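PDB 3W5M: alpha-L-rhamnosidase from Streptomyces avermitilis, which hydrolyses terminal non-reducing alpha-L-rhamnose residues from alpha-L-rhamnosides, including citrus flavonoids and gum arabic, and binds L-rhamnose through a calcium-dependent carbohydrate-binding module. Local coordinates for residues V992-H1006 with C1016-V1030. Residues are numbered along the deposited sequence; the frame is centred on the assembly and turned at random.
Sequences VWIPADHPDRVQHTH and CAVFEVGSGSHRFTV
Val992 pairs with Phe1019, and Ile994 with Ala1017, as antiparallel hydrogen-bonded pairs. The shortest of these bonds, Phe1019 N to Val992 O, is 2.7 Å and nearly straight. In a second ladder Gln1003 pairs with Thr1029 in the same way, and Thr1005 N bonds Arg1027 O.

The two ladders belong to different sheets. Strand 989-995 lies beside 1016-1021 in one, while 1003-1004 edges the other next to 1024-1030. Both segments thus pass from sheet to sheet, as expected of the beta-sandwich that makes up the C-terminal domain. Strand 977-984 also contributes Phe978 and Leu980, which touch Ile994.

Apolar side chains fill the space between the sheets. Val992 CG1 sits over one face of the Phe1028 ring, 4.1 Å from its centroid, a CH-pi contact. Ile994 CD1 presses on Phe1028 CB at 3.5 Å, while its CG1 meets the edge of the Phe1019 ring. With CG anti to its carbonyl carbon (chi1 -64°), Phe1019 reaches across to Val1002 and His1004. Phe1019 CE1 lies over one face of the His1004 ring, 3.3 Å from His1004 CD2; the two planes are inclined at 50°, an oblique pair. Replacing Phe1019 by an alanine would probably open a gap between Ile994, Val1002 and His1004 and leave the imidazole of His1004 without the ring over its face. On the face of the sheet away from Phe1019, Val1018 CG2 makes a CH-pi contact over one face of the six-membered ring of Trp993, and Cys1016 SG lies at that ring's edge, 3.8 Å from Trp993 CE3.

Histidines supply polar links. His1006 ND1 and His1026 ND1 share a hydrogen bond of 3.0 Å, either being a possible donor. With NE2 donating to Gly1022 O, the His1026 ring is gripped at both nitrogens, which would limit its rotation. Water 3 bridges His1006 N and Arg1027 O.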
loop_
_atom_site.group_PDB
_atom_site.type_symbol
_atom_site.label_atom_id
_atom_site.label_comp_id
_atom_site.label_asym_id
_atom_site.label_seq_id
_atom_site.Cartn_x
_atom_site.Cartn_y
_atom_site.Cartn_z
ATOM N N VAL A 992 6.302 12.686 -34.818
ATOM C CA VAL A 992 7.709 12.618 -34.474
ATOM C C VAL A 992 8.333 13.988 -34.719
ATOM O O VAL A 992 8.086 14.605 -35.754
ATOM C CB VAL A 992 8.422 11.531 -35.290
ATOM C CG1 VAL A 992 9.893 11.422 -34.904
ATOM C CG2 VAL A 992 7.732 10.186 -35.081
ATOM N N TRP A 993 9.097 14.465 -33.737
ATOM C CA TRP A 993 9.812 15.742 -33.825
ATOM C C TRP A 993 11.301 15.469 -33.808
ATOM O O TRP A 993 11.809 14.881 -32.848
ATOM C CB TRP A 993 9.479 16.622 -32.639
ATOM C CG TRP A 993 8.060 16.960 -32.508
ATOM C CD1 TRP A 993 7.015 16.091 -32.337
ATOM C CD2 TRP A 993 7.494 18.278 -32.505
ATOM N NE1 TRP A 993 5.831 16.787 -32.231
ATOM C CE2 TRP A 993 6.092 18.130 -32.333
ATOM C CE3 TRP A 993 8.031 19.568 -32.637
ATOM C CZ2 TRP A 993 5.221 19.224 -32.287
ATOM C CZ3 TRP A 993 7.164 20.655 -32.596
ATOM C CH2 TRP A 993 5.769 20.474 -32.421
ATOM N N ILE A 994 12.003 15.885 -34.862
ATOM C CA ILE A 994 13.439 15.640 -34.962
ATOM C C ILE A 994 14.176 16.971 -35.018
ATOM O O ILE A 994 14.054 17.672 -36.023
ATOM C CB ILE A 994 13.798 14.846 -36.240
ATOM C CG1 ILE A 994 12.902 13.622 -36.407
ATOM C CG2 ILE A 994 15.276 14.455 -36.241
ATOM C CD1 ILE A 994 13.253 12.480 -35.478
ATOM N N PRO A 995 14.930 17.334 -33.949
ATOM C CA PRO A 995 15.700 18.585 -33.989
ATOM C C PRO A 995 16.628 18.615 -35.199
ATOM O O PRO A 995 17.349 17.637 -35.470
ATOM C CB PRO A 995 16.495 18.576 -32.666
ATOM C CG PRO A 995 16.332 17.202 -32.092
ATOM C CD PRO A 995 15.025 16.684 -32.628
ATOM N N ALA A 996 16.565 19.717 -35.945
ATOM C CA ALA A 996 17.358 19.866 -37.161
ATOM C C ALA A 996 17.684 21.325 -37.443
ATOM O O ALA A 996 16.785 22.175 -37.437
ATOM C CB ALA A 996 16.636 19.243 -38.352
ATOM N N ASP A 997 18.971 21.597 -37.680
ATOM C CA ASP A 997 19.436 22.896 -38.189
ATOM C C ASP A 997 18.689 23.250 -39.471
ATOM O O ASP A 997 18.113 24.331 -39.581
ATOM C CB ASP A 997 20.944 22.872 -38.475
ATOM C CG ASP A 997 21.793 22.955 -37.215
ATOM O OD1 ASP A 997 21.536 23.834 -36.356
ATOM O OD2 ASP A 997 22.734 22.143 -37.097
ATOM N N HIS A 998 18.707 22.324 -40.428
ATOM C CA HIS A 998 17.912 22.443 -41.645
ATOM C C HIS A 998 16.829 21.348 -41.681
ATOM O O HIS A 998 17.133 20.189 -41.976
ATOM C CB HIS A 998 18.806 22.364 -42.887
ATOM C CG HIS A 998 19.809 23.472 -42.993
ATOM N ND1 HIS A 998 19.453 24.774 -43.277
ATOM C CD2 HIS A 998 21.157 23.467 -42.874
ATOM C CE1 HIS A 998 20.539 25.526 -43.319
ATOM N NE2 HIS A 998 21.586 24.757 -43.078
ATOM N N PRO A 999 15.566 21.712 -41.364
ATOM C CA PRO A 999 14.446 20.762 -41.304
ATOM C C PRO A 999 14.256 19.830 -42.516
ATOM O O PRO A 999 14.248 18.611 -42.335
ATOM C CB PRO A 999 13.238 21.677 -41.096
ATOM C CG PRO A 999 13.800 22.777 -40.261
ATOM C CD PRO A 999 15.161 23.037 -40.856
ATOM N N ASP A 1000 14.122 20.374 -43.727
ATOM C CA ASP A 1000 13.859 19.536 -44.910
ATOM C C ASP A 1000 15.035 18.623 -45.325
ATOM O O ASP A 1000 14.962 17.933 -46.342
ATOM C CB ASP A 1000 13.331 20.373 -46.095
ATOM C CG ASP A 1000 14.391 21.294 -46.699
ATOM O OD1 ASP A 1000 15.415 20.794 -47.221
ATOM O OD2 ASP A 1000 14.187 22.530 -46.672
ATOM N N ARG A 1001 16.099 18.601 -44.524
ATOM C CA ARG A 1001 17.263 17.749 -44.813
ATOM C C ARG A 1001 17.240 16.392 -44.076
ATOM O O ARG A 1001 18.058 15.508 -44.364
ATOM C CB ARG A 1001 18.580 18.487 -44.507
ATOM C CG ARG A 1001 18.729 19.882 -45.113
ATOM C CD ARG A 1001 18.940 19.881 -46.619
ATOM N NE ARG A 1001 19.855 20.951 -47.013
ATOM C CZ ARG A 1001 21.107 20.750 -47.429
ATOM N NH1 ARG A 1001 21.597 19.517 -47.530
ATOM N NH2 ARG A 1001 21.870 21.782 -47.758
ATOM N N VAL A 1002 16.311 16.237 -43.130
ATOM C CA VAL A 1002 16.183 14.999 -42.340
ATOM C C VAL A 1002 15.840 13.794 -43.215
ATOM O O VAL A 1002 14.847 13.808 -43.939
ATOM C CB VAL A 1002 15.104 15.144 -41.245
ATOM C CG1 VAL A 1002 14.972 13.855 -40.439
ATOM C CG2 VAL A 1002 15.424 16.319 -40.336
ATOM N N GLN A 1003 16.668 12.760 -43.160
ATOM C CA GLN A 1003 16.367 11.528 -43.862
ATOM C C GLN A 1003 15.410 10.705 -42.996
ATOM O O GLN A 1003 15.577 10.641 -41.778
ATOM C CB GLN A 1003 17.651 10.756 -44.149
ATOM C CG GLN A 1003 18.631 11.501 -45.048
ATOM C CD GLN A 1003 20.027 10.897 -45.036
ATOM O OE1 GLN A 1003 20.214 9.716 -44.722
ATOM N NE2 GLN A 1003 21.022 11.710 -45.387
ATOM N N HIS A 1004 14.396 10.103 -43.610
ATOM C CA HIS A 1004 13.435 9.277 -42.863
ATOM C C HIS A 1004 12.986 8.091 -43.697
ATOM O O HIS A 1004 12.635 8.259 -44.864
ATOM C CB HIS A 1004 12.227 10.106 -42.411
ATOM C CG HIS A 1004 11.530 10.822 -43.525
ATOM N ND1 HIS A 1004 10.453 10.286 -44.194
ATOM C CD2 HIS A 1004 11.765 12.030 -44.095
ATOM C CE1 HIS A 1004 10.052 11.132 -45.128
ATOM N NE2 HIS A 1004 10.827 12.200 -45.084
ATOM N N THR A 1005 13.012 6.892 -43.109
ATOM C CA THR A 1005 12.582 5.692 -43.828
ATOM C C THR A 1005 11.070 5.672 -44.120
ATOM O O THR A 1005 10.662 5.213 -45.193
ATOM C CB THR A 1005 12.999 4.388 -43.106
ATOM O OG1 THR A 1005 12.532 4.413 -41.742
ATOM C CG2 THR A 1005 14.522 4.215 -43.144
ATOM N N HIS A 1006 10.254 6.163 -43.180
ATOM C CA HIS A 1006 8.784 6.174 -43.313
ATOM C C HIS A 1006 8.165 7.512 -42.908
ATOM O O HIS A 1006 8.802 8.340 -42.269
ATOM C CB HIS A 1006 8.129 5.092 -42.438
ATOM C CG HIS A 1006 8.651 3.713 -42.665
ATOM N ND1 HIS A 1006 9.323 3.008 -41.690
ATOM C CD2 HIS A 1006 8.574 2.891 -43.739
ATOM C CE1 HIS A 1006 9.651 1.815 -42.157
ATOM N NE2 HIS A 1006 9.211 1.720 -43.400
ATOM N N CYS A 1016 12.746 21.814 -35.188
ATOM C CA CYS A 1016 12.620 20.429 -35.636
ATOM C C CYS A 1016 11.687 20.219 -36.827
ATOM O O CYS A 1016 10.730 20.970 -37.043
ATOM C CB CYS A 1016 12.255 19.459 -34.489
ATOM S SG CYS A 1016 11.793 20.139 -32.884
ATOM N N ALA A 1017 12.007 19.194 -37.605
ATOM C CA ALA A 1017 11.091 18.634 -38.582
ATOM C C ALA A 1017 10.035 17.830 -37.818
ATOM O O ALA A 1017 10.372 17.062 -36.909
ATOM C CB ALA A 1017 11.847 17.736 -39.551
ATOM N N VAL A 1018 8.767 18.036 -38.169
ATOM C CA VAL A 1018 7.658 17.303 -37.577
ATOM C C VAL A 1018 7.149 16.314 -38.611
ATOM O O VAL A 1018 6.772 16.708 -39.721
ATOM C CB VAL A 1018 6.496 18.250 -37.203
ATOM C CG1 VAL A 1018 5.340 17.480 -36.574
ATOM C CG2 VAL A 1018 6.982 19.373 -36.294
ATOM N N PHE A 1019 7.124 15.035 -38.245
ATOM C CA PHE A 1019 6.649 13.987 -39.132
ATOM C C PHE A 1019 5.361 13.364 -38.602
ATOM O O PHE A 1019 5.122 13.339 -37.386
ATOM C CB PHE A 1019 7.718 12.912 -39.288
ATOM C CG PHE A 1019 8.968 13.394 -39.952
ATOM C CD1 PHE A 1019 9.047 13.479 -41.338
ATOM C CD2 PHE A 1019 10.076 13.764 -39.196
ATOM C CE1 PHE A 1019 10.205 13.925 -41.959
ATOM C CE2 PHE A 1019 11.246 14.206 -39.814
ATOM C CZ PHE A 1019 11.313 14.283 -41.198
ATOM N N GLU A 1020 4.516 12.888 -39.512
ATOM C CA GLU A 1020 3.383 12.047 -39.125
ATOM C C GLU A 1020 3.672 10.688 -39.678
ATOM O O GLU A 1020 4.051 10.571 -40.832
ATOM C CB GLU A 1020 2.074 12.576 -39.703
ATOM C CG GLU A 1020 1.709 13.938 -39.140
ATOM C CD GLU A 1020 0.287 14.365 -39.459
ATOM O OE1 GLU A 1020 -0.169 14.133 -40.605
ATOM O OE2 GLU A 1020 -0.364 14.940 -38.552
ATOM N N VAL A 1021 3.515 9.662 -38.860
ATOM C CA VAL A 1021 3.884 8.313 -39.264
ATOM C C VAL A 1021 2.864 7.303 -38.697
ATOM O O VAL A 1021 2.253 7.545 -37.661
ATOM C CB VAL A 1021 5.362 8.023 -38.870
ATOM C CG1 VAL A 1021 5.517 7.761 -37.386
ATOM C CG2 VAL A 1021 5.970 6.881 -39.687
ATOM N N GLY A 1022 2.656 6.199 -39.403
ATOM C CA GLY A 1022 1.779 5.141 -38.913
ATOM C C GLY A 1022 2.592 4.192 -38.065
ATOM O O GLY A 1022 3.677 4.550 -37.594
ATOM N N SER A 1023 2.087 2.973 -37.893
ATOM C CA SER A 1023 2.769 1.985 -37.077
ATOM C C SER A 1023 4.052 1.485 -37.741
ATOM O O SER A 1023 4.262 1.710 -38.939
ATOM C CB SER A 1023 1.825 0.810 -36.798
ATOM O OG SER A 1023 1.717 -0.045 -37.927
ATOM N N GLY A 1024 4.903 0.805 -36.977
ATOM C CA GLY A 1024 6.101 0.155 -37.533
ATOM C C GLY A 1024 7.430 0.549 -36.901
ATOM O O GLY A 1024 7.450 1.222 -35.865
ATOM N N SER A 1025 8.533 0.109 -37.527
ATOM C CA SER A 1025 9.899 0.439 -37.106
ATOM C C SER A 1025 10.437 1.559 -37.972
ATOM O O SER A 1025 10.676 1.362 -39.151
ATOM C CB SER A 1025 10.836 -0.756 -37.265
ATOM O OG SER A 1025 10.382 -1.885 -36.539
ATOM N N HIS A 1026 10.650 2.720 -37.376
ATOM C CA HIS A 1026 11.060 3.893 -38.131
ATOM C C HIS A 1026 12.442 4.351 -37.748
ATOM O O HIS A 1026 12.916 4.041 -36.652
ATOM C CB HIS A 1026 10.060 5.010 -37.930
ATOM C CG HIS A 1026 8.640 4.552 -38.031
ATOM N ND1 HIS A 1026 8.190 3.774 -39.073
ATOM C CD2 HIS A 1026 7.576 4.743 -37.210
ATOM C CE1 HIS A 1026 6.909 3.501 -38.894
ATOM N NE2 HIS A 1026 6.510 4.082 -37.773
ATOM N N ARG A 1027 13.070 5.085 -38.670
ATOM C CA ARG A 1027 14.413 5.625 -38.493
ATOM C C ARG A 1027 14.459 7.040 -39.026
ATOM O O ARG A 1027 13.869 7.334 -40.068
ATOM C CB ARG A 1027 15.426 4.789 -39.253
ATOM C CG ARG A 1027 16.863 5.161 -38.968
ATOM C CD ARG A 1027 17.804 4.265 -39.747
ATOM N NE ARG A 1027 19.163 4.448 -39.255
ATOM C CZ ARG A 1027 19.728 3.714 -38.298
ATOM N NH1 ARG A 1027 19.059 2.716 -37.730
ATOM N NH2 ARG A 1027 20.973 3.977 -37.919
ATOM N N PHE A 1028 15.129 7.912 -38.283
ATOM C CA PHE A 1028 15.307 9.308 -38.667
ATOM C C PHE A 1028 16.763 9.672 -38.422
ATOM O O PHE A 1028 17.312 9.362 -37.365
ATOM C CB PHE A 1028 14.380 10.220 -37.869
ATOM C CG PHE A 1028 12.913 9.895 -38.023
ATOM C CD1 PHE A 1028 12.336 8.832 -37.322
ATOM C CD2 PHE A 1028 12.092 10.669 -38.851
ATOM C CE1 PHE A 1028 10.980 8.535 -37.462
ATOM C CE2 PHE A 1028 10.733 10.376 -38.995
ATOM C CZ PHE A 1028 10.175 9.310 -38.294
ATOM N N THR A 1029 17.388 10.312 -39.408
ATOM C CA THR A 1029 18.799 10.669 -39.344
ATOM C C THR A 1029 19.021 12.117 -39.792
ATOM O O THR A 1029 18.398 12.574 -40.750
ATOM C CB THR A 1029 19.634 9.732 -40.233
ATOM O OG1 THR A 1029 19.226 8.374 -40.009
ATOM C CG2 THR A 1029 21.138 9.869 -39.936
ATOM N N VAL A 1030 19.896 12.827 -39.079
ATOM C CA VAL A 1030 20.329 14.185 -39.452
ATOM C C VAL A 1030 21.852 14.150 -39.390
ATOM O O VAL A 1030 22.414 13.957 -38.309
ATOM C CB VAL A 1030 19.768 15.267 -38.487
ATOM C CG1 VAL A 1030 19.796 16.645 -39.126
ATOM C CG2 VAL A 1030 18.339 14.944 -38.080
HETATM O O HOH W 1 17.002 7.957 -42.010
HETATM O O HOH W 2 12.922 1.945 -40.755
HETATM O O HOH W 3 11.033 7.096 -40.529
#